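Local coordinates for putative exported protein (Bacteroides fragilis, PDB 4RAA) that is of unknown function but has a six-bladed beta-propeller fold and is probably exported from the cell, at residues Cys258-Tyr270 and Tyr307-Ala319. Numbering follows the deposited sequence.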
loop_
_atom_site.group_PDB
_atom_site.type_symbol
_atom_site.label_atom_id
_atom_site.label_comp_id
_atom_site.label_asym_id
_atom_site.label_seq_id
_atom_site.Cartn_x
_atom_site.Cartn_y
_atom_site.Cartn_z
ATOM N N CYS A 258 13.152 21.894 -20.449
ATOM C CA CYS A 258 13.232 20.469 -20.098
ATOM C C CYS A 258 14.611 19.960 -20.509
ATOM O O CYS A 258 15.220 20.493 -21.427
ATOM C CB CYS A 258 12.102 19.658 -20.749
ATOM S SG CYS A 258 12.295 19.280 -22.499
ATOM N N VAL A 259 15.104 18.947 -19.806
ATOM C CA VAL A 259 16.424 18.364 -20.075
ATOM C C VAL A 259 16.321 16.842 -20.188
ATOM O O VAL A 259 15.629 16.184 -19.380
ATOM C CB VAL A 259 17.468 18.676 -18.960
ATOM C CG1 VAL A 259 18.841 18.088 -19.313
ATOM C CG2 VAL A 259 17.586 20.178 -18.705
ATOM N N GLU A 260 16.993 16.330 -21.221
ATOM C CA GLU A 260 17.132 14.886 -21.429
ATOM C C GLU A 260 18.627 14.635 -21.605
ATOM O O GLU A 260 19.313 15.319 -22.365
ATOM C CB GLU A 260 16.299 14.358 -22.599
ATOM C CG GLU A 260 16.443 12.846 -22.825
ATOM C CD GLU A 260 16.346 12.000 -21.547
ATOM O OE1 GLU A 260 15.528 12.314 -20.646
ATOM O OE2 GLU A 260 17.082 10.991 -21.454
ATOM N N GLU A 261 19.141 13.665 -20.854
ATOM C CA GLU A 261 20.568 13.350 -20.869
ATOM C C GLU A 261 20.804 11.882 -21.232
ATOM O O GLU A 261 19.977 11.026 -20.917
ATOM C CB GLU A 261 21.172 13.688 -19.494
ATOM C CG GLU A 261 22.691 13.865 -19.516
ATOM C CD GLU A 261 23.317 14.221 -18.170
ATOM O OE1 GLU A 261 22.645 14.723 -17.241
ATOM O OE2 GLU A 261 24.538 14.011 -18.044
ATOM N N THR A 262 21.906 11.624 -21.944
ATOM C CA THR A 262 22.364 10.266 -22.305
ATOM C C THR A 262 23.851 10.189 -21.918
ATOM O O THR A 262 24.357 11.112 -21.278
ATOM C CB THR A 262 22.157 9.940 -23.812
ATOM O OG1 THR A 262 23.043 10.719 -24.622
ATOM C CG2 THR A 262 20.716 10.182 -24.245
ATOM N N GLU A 263 24.532 9.098 -22.279
ATOM C CA GLU A 263 25.977 8.946 -22.013
ATOM C C GLU A 263 26.836 9.864 -22.872
ATOM O O GLU A 263 27.880 10.309 -22.415
ATOM C CB GLU A 263 26.452 7.495 -22.246
ATOM C CG GLU A 263 25.828 6.440 -21.332
ATOM C CD GLU A 263 26.169 6.600 -19.847
ATOM O OE1 GLU A 263 27.166 7.274 -19.496
ATOM O OE2 GLU A 263 25.433 6.025 -19.013
ATOM N N ARG A 264 26.387 10.145 -24.095
ATOM C CA ARG A 264 27.152 10.929 -25.079
ATOM C C ARG A 264 26.747 12.401 -25.247
ATOM O O ARG A 264 27.604 13.228 -25.584
ATOM C CB ARG A 264 27.107 10.230 -26.455
ATOM C CG ARG A 264 25.732 10.125 -27.117
ATOM C CD ARG A 264 25.827 9.574 -28.528
ATOM N NE ARG A 264 26.173 8.152 -28.576
ATOM C CZ ARG A 264 26.375 7.445 -29.693
ATOM N NH1 ARG A 264 26.283 8.006 -30.907
ATOM N NH2 ARG A 264 26.680 6.151 -29.604
ATOM N N ASP A 265 25.463 12.715 -25.042
ATOM C CA ASP A 265 24.937 14.071 -25.238
ATOM C C ASP A 265 23.906 14.525 -24.198
ATOM O O ASP A 265 23.538 13.772 -23.289
ATOM C CB ASP A 265 24.371 14.192 -26.665
ATOM C CG ASP A 265 23.136 13.327 -26.915
ATOM O OD1 ASP A 265 22.452 12.912 -25.955
ATOM O OD2 ASP A 265 22.828 13.085 -28.107
ATOM N N LEU A 266 23.452 15.767 -24.354
ATOM C CA LEU A 266 22.478 16.379 -23.463
ATOM C C LEU A 266 21.704 17.455 -24.242
ATOM O O LEU A 266 22.297 18.424 -24.711
ATOM C CB LEU A 266 23.232 16.952 -22.256
ATOM C CG LEU A 266 22.535 17.618 -21.063
ATOM C CD1 LEU A 266 23.492 17.660 -19.879
ATOM C CD2 LEU A 266 22.022 19.017 -21.384
ATOM N N PHE A 267 20.395 17.244 -24.392
ATOM C CA PHE A 267 19.487 18.150 -25.130
ATOM C C PHE A 267 18.691 18.971 -24.129
ATOM O O PHE A 267 18.214 18.427 -23.119
ATOM C CB PHE A 267 18.492 17.361 -25.989
ATOM C CG PHE A 267 19.051 16.798 -27.275
ATOM C CD1 PHE A 267 20.406 16.476 -27.454
ATOM C CD2 PHE A 267 18.164 16.480 -28.303
ATOM C CE1 PHE A 267 20.855 15.938 -28.655
ATOM C CE2 PHE A 267 18.611 15.924 -29.496
ATOM C CZ PHE A 267 19.959 15.655 -29.674
ATOM N N VAL A 268 18.530 20.262 -24.426
ATOM C CA VAL A 268 17.802 21.195 -23.568
ATOM C C VAL A 268 16.759 21.949 -24.397
ATOM O O VAL A 268 17.112 22.860 -25.142
ATOM C CB VAL A 268 18.754 22.219 -22.888
ATOM C CG1 VAL A 268 18.028 22.958 -21.765
ATOM C CG2 VAL A 268 20.002 21.536 -22.339
ATOM N N CYS A 269 15.491 21.551 -24.304
ATOM C CA CYS A 269 14.412 22.302 -24.959
ATOM C C CYS A 269 14.001 23.376 -23.987
ATOM O O CYS A 269 14.005 23.135 -22.781
ATOM C CB CYS A 269 13.209 21.443 -25.295
ATOM S SG CYS A 269 13.607 20.161 -26.478
ATOM N N TYR A 270 13.681 24.555 -24.510
ATOM C CA TYR A 270 13.236 25.682 -23.696
ATOM C C TYR A 270 12.401 26.699 -24.487
ATOM O O TYR A 270 12.308 26.608 -25.709
ATOM C CB TYR A 270 14.437 26.357 -23.004
ATOM C CG TYR A 270 15.458 26.992 -23.920
ATOM C CD1 TYR A 270 16.522 26.254 -24.442
ATOM C CD2 TYR A 270 15.379 28.354 -24.248
ATOM C CE1 TYR A 270 17.468 26.846 -25.287
ATOM C CE2 TYR A 270 16.323 28.958 -25.088
ATOM C CZ TYR A 270 17.370 28.204 -25.596
ATOM O OH TYR A 270 18.292 28.801 -26.414
ATOM N N TYR A 307 7.210 18.628 -29.815
ATOM C CA TYR A 307 7.796 18.332 -28.512
ATOM C C TYR A 307 8.675 17.083 -28.525
ATOM O O TYR A 307 8.526 16.204 -29.381
ATOM C CB TYR A 307 6.682 18.142 -27.459
ATOM C CG TYR A 307 5.754 16.965 -27.730
ATOM C CD1 TYR A 307 4.718 17.056 -28.685
ATOM C CD2 TYR A 307 5.897 15.762 -27.026
ATOM C CE1 TYR A 307 3.872 15.973 -28.933
ATOM C CE2 TYR A 307 5.055 14.677 -27.261
ATOM C CZ TYR A 307 4.042 14.779 -28.208
ATOM O OH TYR A 307 3.216 13.691 -28.431
ATOM N N PHE A 308 9.582 17.031 -27.557
ATOM C CA PHE A 308 10.427 15.866 -27.322
ATOM C C PHE A 308 9.794 15.062 -26.192
ATOM O O PHE A 308 9.441 15.632 -25.150
ATOM C CB PHE A 308 11.879 16.257 -26.975
ATOM C CG PHE A 308 12.778 16.337 -28.173
ATOM C CD1 PHE A 308 12.914 17.523 -28.894
ATOM C CD2 PHE A 308 13.473 15.205 -28.606
ATOM C CE1 PHE A 308 13.742 17.584 -30.014
ATOM C CE2 PHE A 308 14.304 15.258 -29.718
ATOM C CZ PHE A 308 14.435 16.448 -30.428
ATOM N N SER A 309 9.625 13.752 -26.411
ATOM C CA SER A 309 9.144 12.850 -25.364
ATOM C C SER A 309 10.218 12.780 -24.314
ATOM O O SER A 309 11.414 12.851 -24.637
ATOM C CB SER A 309 8.921 11.423 -25.867
ATOM O OG SER A 309 7.916 11.389 -26.838
ATOM N N ILE A 310 9.799 12.643 -23.065
ATOM C CA ILE A 310 10.752 12.474 -21.976
ATOM C C ILE A 310 11.203 10.997 -22.072
ATOM O O ILE A 310 10.426 10.136 -22.486
ATOM C CB ILE A 310 10.176 12.978 -20.631
ATOM C CG1 ILE A 310 9.904 14.498 -20.759
ATOM C CG2 ILE A 310 11.162 12.704 -19.495
ATOM C CD1 ILE A 310 8.931 15.099 -19.768
ATOM N N GLY A 311 12.469 10.743 -21.735
ATOM C CA GLY A 311 13.141 9.437 -21.895
ATOM C C GLY A 311 13.933 9.308 -23.202
ATOM O O GLY A 311 13.771 10.101 -24.139
ATOM N N SER A 312 14.795 8.297 -23.247
ATOM C CA SER A 312 15.626 7.967 -24.410
ATOM C C SER A 312 15.700 6.445 -24.620
ATOM O O SER A 312 15.287 5.671 -23.749
ATOM C CB SER A 312 17.017 8.585 -24.267
ATOM O OG SER A 312 17.576 8.323 -22.996
ATOM N N VAL A 313 16.201 6.034 -25.788
ATOM C CA VAL A 313 16.284 4.614 -26.190
ATOM C C VAL A 313 17.639 4.359 -26.857
ATOM O O VAL A 313 17.873 4.861 -27.958
ATOM C CB VAL A 313 15.134 4.270 -27.184
ATOM C CG1 VAL A 313 15.185 2.807 -27.638
ATOM C CG2 VAL A 313 13.767 4.601 -26.581
ATOM N N ASP A 314 18.528 3.604 -26.199
ATOM C CA ASP A 314 19.891 3.319 -26.714
ATOM C C ASP A 314 20.592 4.677 -27.017
ATOM O O ASP A 314 21.118 4.909 -28.119
ATOM C CB ASP A 314 19.798 2.363 -27.937
ATOM C CG ASP A 314 21.160 1.938 -28.495
ATOM O OD1 ASP A 314 22.152 1.857 -27.732
ATOM O OD2 ASP A 314 21.220 1.690 -29.722
ATOM N N ASP A 315 20.505 5.584 -26.037
ATOM C CA ASP A 315 21.021 6.956 -26.125
ATOM C C ASP A 315 20.413 7.847 -27.255
ATOM O O ASP A 315 20.992 8.886 -27.585
ATOM C CB ASP A 315 22.568 6.954 -26.153
ATOM C CG ASP A 315 23.202 6.355 -24.876
ATOM O OD1 ASP A 315 22.539 6.231 -23.822
ATOM O OD2 ASP A 315 24.413 6.042 -24.922
ATOM N N TYR A 316 19.257 7.463 -27.820
ATOM C CA TYR A 316 18.544 8.262 -28.844
ATOM C C TYR A 316 17.400 9.035 -28.178
ATOM O O TYR A 316 16.639 8.461 -27.403
ATOM C CB TYR A 316 17.937 7.415 -29.987
ATOM C CG TYR A 316 18.891 6.908 -31.056
ATOM C CD1 TYR A 316 19.175 7.681 -32.197
ATOM C CD2 TYR A 316 19.480 5.639 -30.959
ATOM C CE1 TYR A 316 20.033 7.214 -33.190
ATOM C CE2 TYR A 316 20.345 5.165 -31.948
ATOM C CZ TYR A 316 20.615 5.950 -33.060
ATOM O OH TYR A 316 21.469 5.474 -34.022
ATOM N N HIS A 317 17.287 10.325 -28.504
ATOM C CA HIS A 317 16.200 11.190 -28.024
ATOM C C HIS A 317 14.994 10.889 -28.903
ATOM O O HIS A 317 15.166 10.674 -30.104
ATOM C CB HIS A 317 16.593 12.662 -28.119
ATOM C CG HIS A 317 17.744 13.021 -27.243
ATOM N ND1 HIS A 317 17.604 13.791 -26.112
ATOM C CD2 HIS A 317 19.049 12.662 -27.295
ATOM C CE1 HIS A 317 18.779 13.916 -25.521
ATOM N NE2 HIS A 317 19.672 13.239 -26.215
ATOM N N VAL A 318 13.796 10.869 -28.309
ATOM C CA VAL A 318 12.554 10.507 -29.003
ATOM C C VAL A 318 11.679 11.735 -29.214
ATOM O O VAL A 318 11.519 12.536 -28.300
ATOM C CB VAL A 318 11.748 9.447 -28.209
ATOM C CG1 VAL A 318 10.461 9.053 -28.952
ATOM C CG2 VAL A 318 12.611 8.218 -27.940
ATOM N N ALA A 319 11.096 11.852 -30.408
ATOM C CA ALA A 319 10.173 12.945 -30.744
ATOM C C ALA A 319 9.072 12.403 -31.660
ATOM O O ALA A 319 9.364 12.061 -32.796
ATOM C CB ALA A 319 10.921 14.073 -31.429
#
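His317 donates from NE2 to Asp265 OD1 across 2.8 Å, a nearly straight bond (168° at the hydrogen) that lies in the imidazole plane. The bond joins two neighbouring blades of the beta-propeller: a hairpin formed by strands 254-261 and 265-272, and strand 316-321 with its edge neighbour 312-313 in the next sheet. Asp265 OD1 takes a second hydrogen bond, from Thr262 OG1 at 2.6 Å, and the two donors arrive from opposite faces of the carboxylate plane. Asp265 OD2 accepts from the backbone N of Ile360, so both oxygens of this buried carboxylate have partners. The imidazole lies over the face of the hairpin, flat against the Phe267 ring, centroids 3.6 Å apart and planes only 12° from parallel. Hydrogen bond and stack together should fix the rotation of the imidazole. The rim of Phe267 is turned in an offset edge-to-face arrangement toward Phe308, whose plane stands at 83° to it; Ile278 touches both phenylalanines. On the strand paired with Phe267, Glu260 has its CG anti to the backbone N, and a bend at chi2 turns the carboxylate toward the backbone of Gly311, where Ser312 OG donates to Glu260 OE2 from above the carboxylate plane (3.1 Å). At the hairpin tip, Thr262 rests on Asp315, which belongs to the type I' turn Val313-Tyr316; the methyl CG2 of Thr262 sits 3.6 Å from Asp315 O. Farthest along the hairpin in the other direction, Cys269 SG approaches the Phe308 ring obliquely, 3.6 Å from its CD1.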